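Local atomic coordinates of uncharacterized protein (Dyadobacter fermentans, PDB entry 3MFN), a protein that is of unknown function, belongs to the DUF5618 family and folds into a mostly helical chain that pairs with a second copy of itself. Residues W97-L102 and K108-F113. Residues are numbered along the deposited sequence; the frame is centred on the assembly and turned at random.
Sequences WYKSNL and KILNTF
An antiparallel helical hairpin brings L102 and Y98 of helix 95-103 against F113 and L110 of helix 107-126; the two short segments run at 162°, their axes 9.3 Å apart at closest approach. The contact is made by apolar side chains, and no hydrogen bond crosses it. F113, a long flat residue, reaches across the interface: with CG anti to its backbone N (chi1 173°), the ring extends to the facing helix. Methyl CD1 of L102 packs 3.4 Å from F113 CB and 3.5 Å from F113 CG at the root of the ring, the side chains crossing at about a right angle. At the far end of the ring, F113 CZ lies 3.6 Å from CB of Y98, and the two rings are inclined at 38°. The aliphatic part of K99 suits the border of the core, its CG meeting the F113 ring edge at CE2 (4.1 Å) while the amine leads away. Nearer the turn, the branch of L110 lays CD1 against the backbone and CB of K99 (CB at 4.0 Å), apolar packing at a partly exposed border, and L102 CD2 touches I109 CG2 at 4.0 Å. Shortening F113 to an alanine is likely to leave L102 CD1, Y98 CB and K99 CG without the ring carbons they rest on. Helix 63-85 packs against F113 through Y74 and L81, and its D82 hydrogen-bonds Y98 OH; W148 of helix 132-153 touches both L102 and I109, placing both helices against the hairpin.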
ATOM      1  N   TRP A  97      -8.972 -15.950  -9.161  1.00 26.28           N
ATOM      2  CA  TRP A  97      -8.377 -17.036  -9.881  1.00 25.66           C
ATOM      3  C   TRP A  97      -6.890 -17.156  -9.548  1.00 24.77           C
ATOM      4  O   TRP A  97      -6.382 -18.263  -9.309  1.00 25.92           O
ATOM      5  CB  TRP A  97      -8.605 -16.864 -11.361  1.00 25.60           C
ATOM      6  CG  TRP A  97      -8.234 -18.036 -12.116  1.00 29.47           C
ATOM      7  CD1 TRP A  97      -8.985 -19.201 -12.274  1.00 28.95           C
ATOM      8  CD2 TRP A  97      -7.018 -18.252 -12.799  1.00 31.22           C
ATOM      9  NE1 TRP A  97      -8.303 -20.090 -13.015  1.00 30.13           N
ATOM     10  CE2 TRP A  97      -7.090 -19.545 -13.362  1.00 30.45           C
ATOM     11  CE3 TRP A  97      -5.855 -17.488 -12.983  1.00 30.56           C
ATOM     12  CZ2 TRP A  97      -6.070 -20.080 -14.140  1.00 30.42           C
ATOM     13  CZ3 TRP A  97      -4.831 -18.034 -13.727  1.00 32.00           C
ATOM     14  CH2 TRP A  97      -4.949 -19.336 -14.293  1.00 33.38           C
ATOM     15  N   TYR A  98      -6.172 -16.052  -9.466  1.00 23.40           N
ATOM     16  CA  TYR A  98      -4.724 -16.136  -9.157  1.00 23.43           C
ATOM     17  C   TYR A  98      -4.538 -16.568  -7.726  1.00 23.28           C
ATOM     18  O   TYR A  98      -3.689 -17.423  -7.438  1.00 22.26           O
ATOM     19  CB  TYR A  98      -3.987 -14.808  -9.429  1.00 23.68           C
ATOM     20  CG  TYR A  98      -4.083 -14.438 -10.890  1.00 22.41           C
ATOM     21  CD1 TYR A  98      -3.216 -14.967 -11.783  1.00 22.07           C
ATOM     22  CD2 TYR A  98      -5.064 -13.614 -11.358  1.00 22.47           C
ATOM     23  CE1 TYR A  98      -3.291 -14.667 -13.106  1.00 23.98           C
ATOM     24  CE2 TYR A  98      -5.156 -13.312 -12.693  1.00 20.86           C
ATOM     25  CZ  TYR A  98      -4.255 -13.828 -13.553  1.00 22.59           C
ATOM     26  OH  TYR A  98      -4.300 -13.582 -14.922  1.00 24.68           O
ATOM     27  N   LYS A  99      -5.358 -16.052  -6.830  1.00 24.25           N
ATOM     28  CA  LYS A  99      -5.192 -16.418  -5.383  1.00 25.07           C
ATOM     29  C   LYS A  99      -5.464 -17.906  -5.095  1.00 25.88           C
ATOM     30  O   LYS A  99      -4.737 -18.576  -4.330  1.00 25.17           O
ATOM     31  CB  LYS A  99      -6.121 -15.556  -4.531  1.00 25.57           C
ATOM     32  CG  LYS A  99      -5.656 -14.044  -4.475  1.00 27.04           C
ATOM     33  CD  LYS A  99      -6.726 -13.081  -3.894  1.00 28.55           C
ATOM     34  CE  LYS A  99      -7.091 -13.381  -2.454  1.00 35.79           C
ATOM     35  NZ  LYS A  99      -8.342 -12.693  -1.949  1.00 36.41           N
ATOM     36  N   SER A 100      -6.530 -18.431  -5.672  1.00 27.05           N
ATOM     37  CA  SER A 100      -6.881 -19.817  -5.363  1.00 28.60           C
ATOM     38  C   SER A 100      -5.827 -20.745  -6.008  1.00 27.98           C
ATOM     39  O   SER A 100      -5.411 -21.717  -5.377  1.00 27.57           O
ATOM     40  CB  SER A 100      -8.335 -20.110  -5.757  1.00 29.12           C
ATOM     41  OG  SER A 100      -8.455 -20.413  -7.123  1.00 32.97           O
ATOM     42  N   ASN A 101      -5.286 -20.379  -7.191  1.00 27.55           N
ATOM     43  CA  ASN A 101      -4.167 -21.139  -7.773  1.00 27.56           C
ATOM     44  C   ASN A 101      -2.894 -21.079  -6.905  1.00 28.49           C
ATOM     45  O   ASN A 101      -2.187 -22.077  -6.749  1.00 28.17           O
ATOM     46  CB  ASN A 101      -3.870 -20.746  -9.247  1.00 27.50           C
ATOM     47  CG  ASN A 101      -4.706 -21.526 -10.245  1.00 26.64           C
ATOM     48  OD1 ASN A 101      -4.611 -22.738 -10.314  1.00 32.78           O
ATOM     49  ND2 ASN A 101      -5.528 -20.856 -10.993  1.00 26.65           N
ATOM     50  N   LEU A 102      -2.628 -19.930  -6.293  1.00 29.12           N
ATOM     51  CA  LEU A 102      -1.461 -19.787  -5.455  1.00 30.16           C
ATOM     52  C   LEU A 102      -1.664 -20.391  -4.067  1.00 31.53           C
ATOM     53  O   LEU A 102      -0.701 -20.780  -3.421  1.00 31.46           O
ATOM     54  CB  LEU A 102      -1.058 -18.318  -5.330  1.00 30.24           C
ATOM     55  CG  LEU A 102      -0.486 -17.637  -6.590  1.00 29.42           C
ATOM     56  CD1 LEU A 102      -0.495 -16.126  -6.415  1.00 24.62           C
ATOM     57  CD2 LEU A 102       0.931 -18.195  -6.876  1.00 27.83           C
ATOM     58  N   LYS A 108       3.444 -18.239   1.488  1.00 35.10           N
ATOM     59  CA  LYS A 108       4.292 -17.084   1.456  1.00 34.46           C
ATOM     60  C   LYS A 108       4.070 -16.386   0.131  1.00 32.28           C
ATOM     61  O   LYS A 108       4.035 -15.170   0.086  1.00 31.71           O
ATOM     62  CB  LYS A 108       5.772 -17.437   1.597  1.00 35.41           C
ATOM     63  CG  LYS A 108       6.586 -16.257   2.220  1.00 39.87           C
ATOM     64  CD  LYS A 108       8.062 -16.161   1.759  1.00 42.37           C
ATOM     65  CE  LYS A 108       8.876 -15.116   2.580  1.00 45.07           C
ATOM     66  NZ  LYS A 108       8.299 -13.708   2.474  1.00 45.08           N
ATOM     67  N   ILE A 109       3.908 -17.174  -0.937  1.00 30.05           N
ATOM     68  CA  ILE A 109       3.837 -16.628  -2.270  1.00 28.67           C
ATOM     69  C   ILE A 109       2.449 -16.061  -2.476  1.00 26.22           C
ATOM     70  O   ILE A 109       2.310 -15.043  -3.138  1.00 25.46           O
ATOM     71  CB  ILE A 109       4.285 -17.618  -3.360  1.00 28.63           C
ATOM     72  CG1 ILE A 109       5.792 -17.915  -3.195  1.00 32.35           C
ATOM     73  CG2 ILE A 109       4.186 -17.033  -4.779  1.00 27.51           C
ATOM     74  CD1 ILE A 109       6.713 -16.723  -3.602  1.00 33.72           C
ATOM     75  N   LEU A 110       1.440 -16.698  -1.892  1.00 24.17           N
ATOM     76  CA  LEU A 110       0.097 -16.138  -1.838  1.00 22.61           C
ATOM     77  C   LEU A 110       0.112 -14.747  -1.227  1.00 21.72           C
ATOM     78  O   LEU A 110      -0.342 -13.783  -1.873  1.00 21.38           O
ATOM     79  CB  LEU A 110      -0.880 -17.029  -1.076  1.00 22.93           C
ATOM     80  CG  LEU A 110      -2.313 -16.501  -0.830  1.00 23.39           C
ATOM     81  CD1 LEU A 110      -3.000 -16.187  -2.133  1.00 25.59           C
ATOM     82  CD2 LEU A 110      -3.214 -17.557   0.053  1.00 23.05           C
ATOM     83  N   ASN A 111       0.660 -14.620  -0.023  1.00 21.00           N
ATOM     84  CA  ASN A 111       0.661 -13.339   0.668  1.00 20.70           C
ATOM     85  C   ASN A 111       1.430 -12.316  -0.145  1.00 20.45           C
ATOM     86  O   ASN A 111       1.008 -11.179  -0.241  1.00 20.04           O
ATOM     87  CB  ASN A 111       1.275 -13.435   2.072  1.00 20.36           C
ATOM     88  CG  ASN A 111       0.391 -14.182   3.058  1.00 23.78           C
ATOM     89  OD1 ASN A 111      -0.796 -14.282   2.875  1.00 22.35           O
ATOM     90  ND2 ASN A 111       0.992 -14.718   4.091  1.00 23.15           N
ATOM     91  N   THR A 112       2.560 -12.734  -0.729  1.00 20.89           N
ATOM     92  CA  THR A 112       3.351 -11.868  -1.567  1.00 20.71           C
ATOM     93  C   THR A 112       2.515 -11.332  -2.745  1.00 22.40           C
ATOM     94  O   THR A 112       2.573 -10.126  -3.063  1.00 20.64           O
ATOM     95  CB  THR A 112       4.655 -12.593  -2.078  1.00 22.10           C
ATOM     96  OG1 THR A 112       5.443 -12.996  -0.962  1.00 21.83           O
ATOM     97  CG2 THR A 112       5.519 -11.724  -3.022  1.00 16.66           C
ATOM     98  N   PHE A 113       1.773 -12.219  -3.413  1.00 21.08           N
ATOM     99  CA  PHE A 113       0.959 -11.792  -4.522  1.00 20.71           C
ATOM    100  C   PHE A 113      -0.146 -10.836  -4.061  1.00 20.41           C
ATOM    101  O   PHE A 113      -0.484  -9.866  -4.790  1.00 20.00           O
ATOM    102  CB  PHE A 113       0.307 -13.028  -5.253  1.00 19.64           C
ATOM    103  CG  PHE A 113      -0.669 -12.639  -6.294  1.00 21.08           C
ATOM    104  CD1 PHE A 113      -0.227 -12.104  -7.504  1.00 21.44           C
ATOM    105  CD2 PHE A 113      -2.008 -12.685  -6.054  1.00 21.07           C
ATOM    106  CE1 PHE A 113      -1.111 -11.710  -8.437  1.00 22.15           C
ATOM    107  CE2 PHE A 113      -2.898 -12.273  -7.001  1.00 22.45           C
ATOM    108  CZ  PHE A 113      -2.462 -11.777  -8.180  1.00 21.33           C
TER